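Local coordinates for protein 16S rRNA (adenine(1408)-N(1))-methyltransferase (Catenulispora acidiphila, PDB 4X1O) that probably methylates N1 of adenine 1408 in 16S ribosomal RNA, using S-adenosyl-L-methionine as methyl donor, a modification linked to aminoglycoside resistance, at residues T56-R60 with R83-T87; L73-P79 with N102-S108. All blocks are in the same frame, centred on the assembly; numbering follows the deposited sequence.

Contact 1 and the C-terminal end of contact 2 lie beside the S-adenosyl-L-methionine site. Contact 2 lies deeper, in the central sheet itself. It joins strands 72-78 and 103-107 through backbone hydrogen bonds and branched apolar side chains. Contact 1 is nearer the surface. It packs the loop after strand 49-54 against the start of helix 85-91, and its chemistry is more polar, with a buried threonine hydroxyl, a water and an exposed arginine. Helix 85-91 is the link that connects the two strands of contact 2. The contacts also touch directly: Thr-56 N is hydrogen-bonded to Asp-78 OD2, and Thr-87 CG2 packs on Leu-103 CD2.

Contact 1: residues T56-R60 with R83-T87; sequences TGDAR and RMTET
Thr-87 on Asp-58, and Met-84 on Ala-59 and Thr-56, form the tight inner part of this contact, and Arg-83 over Gly-57 forms its looser outer edge. The hydroxyl of Thr-87 donates to Asp-58 O over 2.6 Å, from a position tilted 22° out of the carbonyl plane. With chi1 at -70°, OG1 lies beside its own backbone N and Thr-87 CG2 is left to rest on Ala-59 O at 3.5 Å. The indole of Trp-220 also bonds Thr-87 OG1, so this buried oxygen is held from two residues. Met-84 packs on the turn. Met-84 CG lies 3.8 Å from Ala-59 CB. Met-84 SD comes within 3.0 Å of Thr-56 OG1, the two side chains crossing at about a right angle. Leu-105 of strand 103-107 adds to the apolar floor under Ala-59 and Met-84.

Residues 56-59 make a type II' beta turn, with Gly-57 at the positive phi of its second position. This is the glycine-containing loop between strand 49-54, the first of the Rossmann-like core, and helix 60-68, next to the S-adenosyl-L-methionine site. Arg-60 N comes from above the carboxylate plane to Asp-58 OD1 at 3.0 Å, which makes an Asx turn. Asp-58 OD2 is bonded to Ser-219 and Trp-220.

Between the inner and outer parts, water 1 gives hydrogens to Asp-58 O and Arg-83 O and accepts one from Thr-87 N. Asp-58 O is thus gripped twice. Further out, the exposed Arg-83 chain bends at chi3 (75°) and lays one guanidinium face over Gly-57. Gly-57 C sits 3.9 Å above that plane, toward its rim, and Arg-83 NH2 is 3.6 Å from Gly-57 CA. Arg-83 also binds S-adenosyl-L-methionine when the cofactor is present.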
loop_
_atom_site.group_PDB
_atom_site.type_symbol
_atom_site.label_atom_id
_atom_site.label_comp_id
_atom_site.label_asym_id
_atom_site.label_seq_id
_atom_site.Cartn_x
_atom_site.Cartn_y
_atom_site.Cartn_z
ATOM N N THR A 56 -2.675 -4.100 -2.810
ATOM C CA THR A 56 -2.007 -5.265 -2.242
ATOM C C THR A 56 -1.580 -6.280 -3.297
ATOM O O THR A 56 -0.761 -7.152 -3.023
ATOM C CB THR A 56 -2.916 -5.971 -1.233
ATOM O OG1 THR A 56 -4.155 -6.303 -1.871
ATOM C CG2 THR A 56 -3.201 -5.058 -0.051
ATOM N N GLY A 57 -2.121 -6.159 -4.505
ATOM C CA GLY A 57 -1.970 -7.225 -5.482
ATOM C C GLY A 57 -2.649 -8.452 -4.908
ATOM O O GLY A 57 -3.790 -8.363 -4.454
ATOM N N ASP A 58 -1.959 -9.591 -4.884
ATOM C CA ASP A 58 -2.559 -10.775 -4.277
ATOM C C ASP A 58 -2.292 -10.799 -2.774
ATOM O O ASP A 58 -2.643 -11.762 -2.085
ATOM C CB ASP A 58 -2.073 -12.074 -4.949
ATOM C CG ASP A 58 -0.570 -12.312 -4.818
ATOM O OD1 ASP A 58 0.118 -11.634 -4.022
ATOM O OD2 ASP A 58 -0.075 -13.221 -5.524
ATOM N N ALA A 59 -1.674 -9.719 -2.294
ATOM C CA ALA A 59 -1.405 -9.471 -0.882
ATOM C C ALA A 59 -0.393 -10.429 -0.258
ATOM O O ALA A 59 -0.291 -10.493 0.960
ATOM C CB ALA A 59 -2.700 -9.486 -0.079
ATOM N N ARG A 60 0.381 -11.136 -1.078
ATOM C CA ARG A 60 1.480 -11.932 -0.545
ATOM C C ARG A 60 2.514 -11.026 0.127
ATOM O O ARG A 60 3.157 -11.422 1.087
ATOM C CB ARG A 60 2.151 -12.781 -1.640
ATOM C CG ARG A 60 3.186 -13.745 -1.068
ATOM C CD ARG A 60 3.861 -14.627 -2.117
ATOM N NE ARG A 60 4.734 -15.607 -1.476
ATOM C CZ ARG A 60 5.451 -16.529 -2.116
ATOM N NH1 ARG A 60 5.431 -16.612 -3.444
ATOM N NH2 ARG A 60 6.193 -17.384 -1.418
ATOM N N ARG A 83 -8.795 -11.201 -5.457
ATOM C CA ARG A 83 -7.399 -11.465 -5.765
ATOM C C ARG A 83 -6.608 -11.864 -4.522
ATOM O O ARG A 83 -5.545 -12.476 -4.614
ATOM C CB ARG A 83 -6.757 -10.233 -6.412
ATOM C CG ARG A 83 -7.235 -9.977 -7.839
ATOM C CD ARG A 83 -6.803 -8.606 -8.347
ATOM N NE ARG A 83 -5.383 -8.552 -8.689
ATOM C CZ ARG A 83 -4.587 -7.524 -8.412
ATOM N NH1 ARG A 83 -5.069 -6.460 -7.783
ATOM N NH2 ARG A 83 -3.307 -7.560 -8.760
ATOM N N MET A 84 -7.119 -11.488 -3.359
ATOM C CA MET A 84 -6.393 -11.695 -2.118
ATOM C C MET A 84 -6.780 -12.993 -1.412
ATOM O O MET A 84 -6.256 -13.276 -0.343
ATOM C CB MET A 84 -6.621 -10.523 -1.164
ATOM C CG MET A 84 -6.089 -9.184 -1.667
ATOM S SD MET A 84 -6.281 -7.894 -0.411
ATOM C CE MET A 84 -8.057 -7.657 -0.429
ATOM N N THR A 85 -7.686 -13.774 -2.003
ATOM C CA THR A 85 -8.280 -14.904 -1.288
ATOM C C THR A 85 -7.281 -15.981 -0.885
ATOM O O THR A 85 -7.386 -16.524 0.211
ATOM C CB THR A 85 -9.409 -15.563 -2.105
ATOM O OG1 THR A 85 -8.935 -15.896 -3.415
ATOM C CG2 THR A 85 -10.587 -14.617 -2.219
ATOM N N GLU A 86 -6.324 -16.289 -1.756
ATOM C CA GLU A 86 -5.280 -17.262 -1.428
ATOM C C GLU A 86 -4.471 -16.834 -0.206
ATOM O O GLU A 86 -4.149 -17.647 0.659
ATOM C CB GLU A 86 -4.345 -17.470 -2.618
ATOM C CG GLU A 86 -3.190 -18.407 -2.337
ATOM C CD GLU A 86 -2.463 -18.829 -3.601
ATOM O OE1 GLU A 86 -2.959 -18.530 -4.705
ATOM O OE2 GLU A 86 -1.390 -19.458 -3.487
ATOM N N THR A 87 -4.138 -15.551 -0.143
ATOM C CA THR A 87 -3.440 -15.023 1.013
ATOM C C THR A 87 -4.313 -15.162 2.253
ATOM O O THR A 87 -3.844 -15.560 3.311
ATOM C CB THR A 87 -3.052 -13.540 0.816
ATOM O OG1 THR A 87 -2.026 -13.458 -0.175
ATOM C CG2 THR A 87 -2.529 -12.948 2.121
HETATM O O HOH W 1 -3.875 -14.124 -2.764
#

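Contact 2: residues L73-P79 with N102-S108; sequences LVVGVDP and NLVLVSS
In Val-75, chi1 of -175° sets CG1 anti to the backbone N, while in Val-106 chi1 of 176° leaves CG2 beside the N. Val-75 CG1 and Val-106 CG2 then meet at 3.7 Å, reaching diagonally from strand to strand. Val-104 and Val-77 share their face of the sheet. On the other face, Val-74 CG1 touches Leu-103 CD1, also at 3.7 Å. Leu-105 CD2 lies beside Gly-76, which has no side chain on that face.

The strands run parallel at 19°. Their bonds alternate in the usual parallel pattern, Val-74 and Gly-76 each using both N and O. Val-106 N gives a nearly straight bond of 2.7 Å to Gly-76 O, and Asp-78 N reaches Val-106 O at 3.1 Å. Beyond this the pairing frays: Ser-108 N to Asp-78 O is weak, at 3.3 Å.

Asp-78 OD1 and OD2 are bonded to Ala-80 N and Thr-56 N. Strand 103-107 is the outermost strand here, and strand 49-54 flanks 72-78 on its other side. With helix 85-91, the pair forms a beta-alpha-beta crossover of the Rossmann-like methyltransferase fold, with S-adenosyl-L-methionine-binding Asp-78 at the strand end.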
loop_
_atom_site.group_PDB
_atom_site.type_symbol
_atom_site.label_atom_id
_atom_site.label_comp_id
_atom_site.label_asym_id
_atom_site.label_seq_id
_atom_site.Cartn_x
_atom_site.Cartn_y
_atom_site.Cartn_z
ATOM N N LEU A 73 0.468 -4.790 13.270
ATOM C CA LEU A 73 -0.833 -5.050 12.672
ATOM C C LEU A 73 -0.729 -4.609 11.211
ATOM O O LEU A 73 -0.497 -3.438 10.937
ATOM C CB LEU A 73 -1.931 -4.293 13.409
ATOM C CG LEU A 73 -3.367 -4.599 12.967
ATOM C CD1 LEU A 73 -3.712 -6.063 13.208
ATOM C CD2 LEU A 73 -4.337 -3.694 13.719
ATOM N N VAL A 74 -0.840 -5.557 10.287
ATOM C CA VAL A 74 -0.621 -5.281 8.879
ATOM C C VAL A 74 -1.977 -5.272 8.209
ATOM O O VAL A 74 -2.659 -6.285 8.180
ATOM C CB VAL A 74 0.299 -6.331 8.227
ATOM C CG1 VAL A 74 0.432 -6.069 6.718
ATOM C CG2 VAL A 74 1.662 -6.335 8.914
ATOM N N VAL A 75 -2.373 -4.122 7.689
ATOM C CA VAL A 75 -3.708 -3.965 7.125
ATOM C C VAL A 75 -3.592 -3.754 5.636
ATOM O O VAL A 75 -3.069 -2.738 5.214
ATOM C CB VAL A 75 -4.441 -2.761 7.746
ATOM C CG1 VAL A 75 -5.869 -2.682 7.245
ATOM C CG2 VAL A 75 -4.391 -2.873 9.264
ATOM N N GLY A 76 -4.080 -4.705 4.844
ATOM C CA GLY A 76 -4.035 -4.550 3.406
ATOM C C GLY A 76 -5.372 -4.047 2.912
ATOM O O GLY A 76 -6.408 -4.609 3.249
ATOM N N VAL A 77 -5.358 -2.979 2.126
ATOM C CA VAL A 77 -6.592 -2.361 1.675
ATOM C C VAL A 77 -6.637 -2.362 0.168
ATOM O O VAL A 77 -5.829 -1.707 -0.468
ATOM C CB VAL A 77 -6.735 -0.903 2.174
ATOM C CG1 VAL A 77 -8.129 -0.383 1.862
ATOM C CG2 VAL A 77 -6.454 -0.809 3.669
ATOM N N ASP A 78 -7.596 -3.079 -0.415
ATOM C CA ASP A 78 -7.680 -3.153 -1.872
ATOM C C ASP A 78 -9.118 -3.419 -2.287
ATOM O O ASP A 78 -9.811 -4.170 -1.624
ATOM C CB ASP A 78 -6.751 -4.253 -2.400
ATOM C CG ASP A 78 -6.451 -4.113 -3.878
ATOM O OD1 ASP A 78 -7.374 -4.324 -4.698
ATOM O OD2 ASP A 78 -5.290 -3.797 -4.220
ATOM N N PRO A 79 -9.578 -2.792 -3.370
ATOM C CA PRO A 79 -10.981 -3.052 -3.716
ATOM C C PRO A 79 -11.185 -4.382 -4.439
ATOM O O PRO A 79 -12.307 -4.872 -4.472
ATOM C CB PRO A 79 -11.335 -1.876 -4.619
ATOM C CG PRO A 79 -10.043 -1.475 -5.219
ATOM C CD PRO A 79 -9.012 -1.691 -4.171
ATOM N N ASN A 102 -2.216 -11.402 12.598
ATOM C CA ASN A 102 -2.031 -9.954 12.575
ATOM C C ASN A 102 -2.197 -9.312 11.207
ATOM O O ASN A 102 -1.888 -8.130 11.036
ATOM C CB ASN A 102 -0.638 -9.602 13.087
ATOM C CG ASN A 102 0.469 -10.296 12.300
ATOM O OD1 ASN A 102 0.318 -11.431 11.839
ATOM N ND2 ASN A 102 1.607 -9.626 12.176
ATOM N N LEU A 103 -2.606 -10.109 10.225
ATOM C CA LEU A 103 -2.930 -9.593 8.909
ATOM C C LEU A 103 -4.439 -9.375 8.786
ATOM O O LEU A 103 -5.259 -10.275 9.047
ATOM C CB LEU A 103 -2.418 -10.547 7.823
ATOM C CG LEU A 103 -2.706 -10.160 6.381
ATOM C CD1 LEU A 103 -1.857 -8.907 6.042
ATOM C CD2 LEU A 103 -2.375 -11.297 5.438
ATOM N N VAL A 104 -4.807 -8.166 8.402
ATOM C CA VAL A 104 -6.189 -7.814 8.171
ATOM C C VAL A 104 -6.347 -7.356 6.726
ATOM O O VAL A 104 -5.727 -6.376 6.304
ATOM C CB VAL A 104 -6.665 -6.698 9.130
ATOM C CG1 VAL A 104 -8.138 -6.409 8.897
ATOM C CG2 VAL A 104 -6.434 -7.106 10.583
ATOM N N LEU A 105 -7.174 -8.068 5.964
ATOM C CA LEU A 105 -7.370 -7.726 4.563
ATOM C C LEU A 105 -8.726 -7.064 4.390
ATOM O O LEU A 105 -9.770 -7.688 4.605
ATOM C CB LEU A 105 -7.247 -8.973 3.683
ATOM C CG LEU A 105 -5.874 -9.644 3.814
ATOM C CD1 LEU A 105 -5.843 -11.013 3.118
ATOM C CD2 LEU A 105 -4.762 -8.738 3.298
ATOM N N VAL A 106 -8.689 -5.787 4.015
ATOM C CA VAL A 106 -9.876 -4.933 3.925
ATOM C C VAL A 106 -10.290 -4.700 2.486
ATOM O O VAL A 106 -9.464 -4.314 1.661
ATOM C CB VAL A 106 -9.616 -3.538 4.577
ATOM C CG1 VAL A 106 -10.826 -2.608 4.389
ATOM C CG2 VAL A 106 -9.247 -3.692 6.053
ATOM N N SER A 107 -11.564 -4.923 2.179
ATOM C CA SER A 107 -12.075 -4.622 0.852
ATOM C C SER A 107 -12.589 -3.197 0.832
ATOM O O SER A 107 -13.680 -2.911 1.324
ATOM C CB SER A 107 -13.189 -5.590 0.453
ATOM O OG SER A 107 -13.647 -5.310 -0.858
ATOM N N SER A 108 -11.790 -2.299 0.274
ATOM C CA SER A 108 -12.197 -0.912 0.121
ATOM C C SER A 108 -11.278 -0.201 -0.852
ATOM O O SER A 108 -10.099 -0.543 -0.964
ATOM C CB SER A 108 -12.186 -0.180 1.462
ATOM O OG SER A 108 -12.426 1.204 1.263
#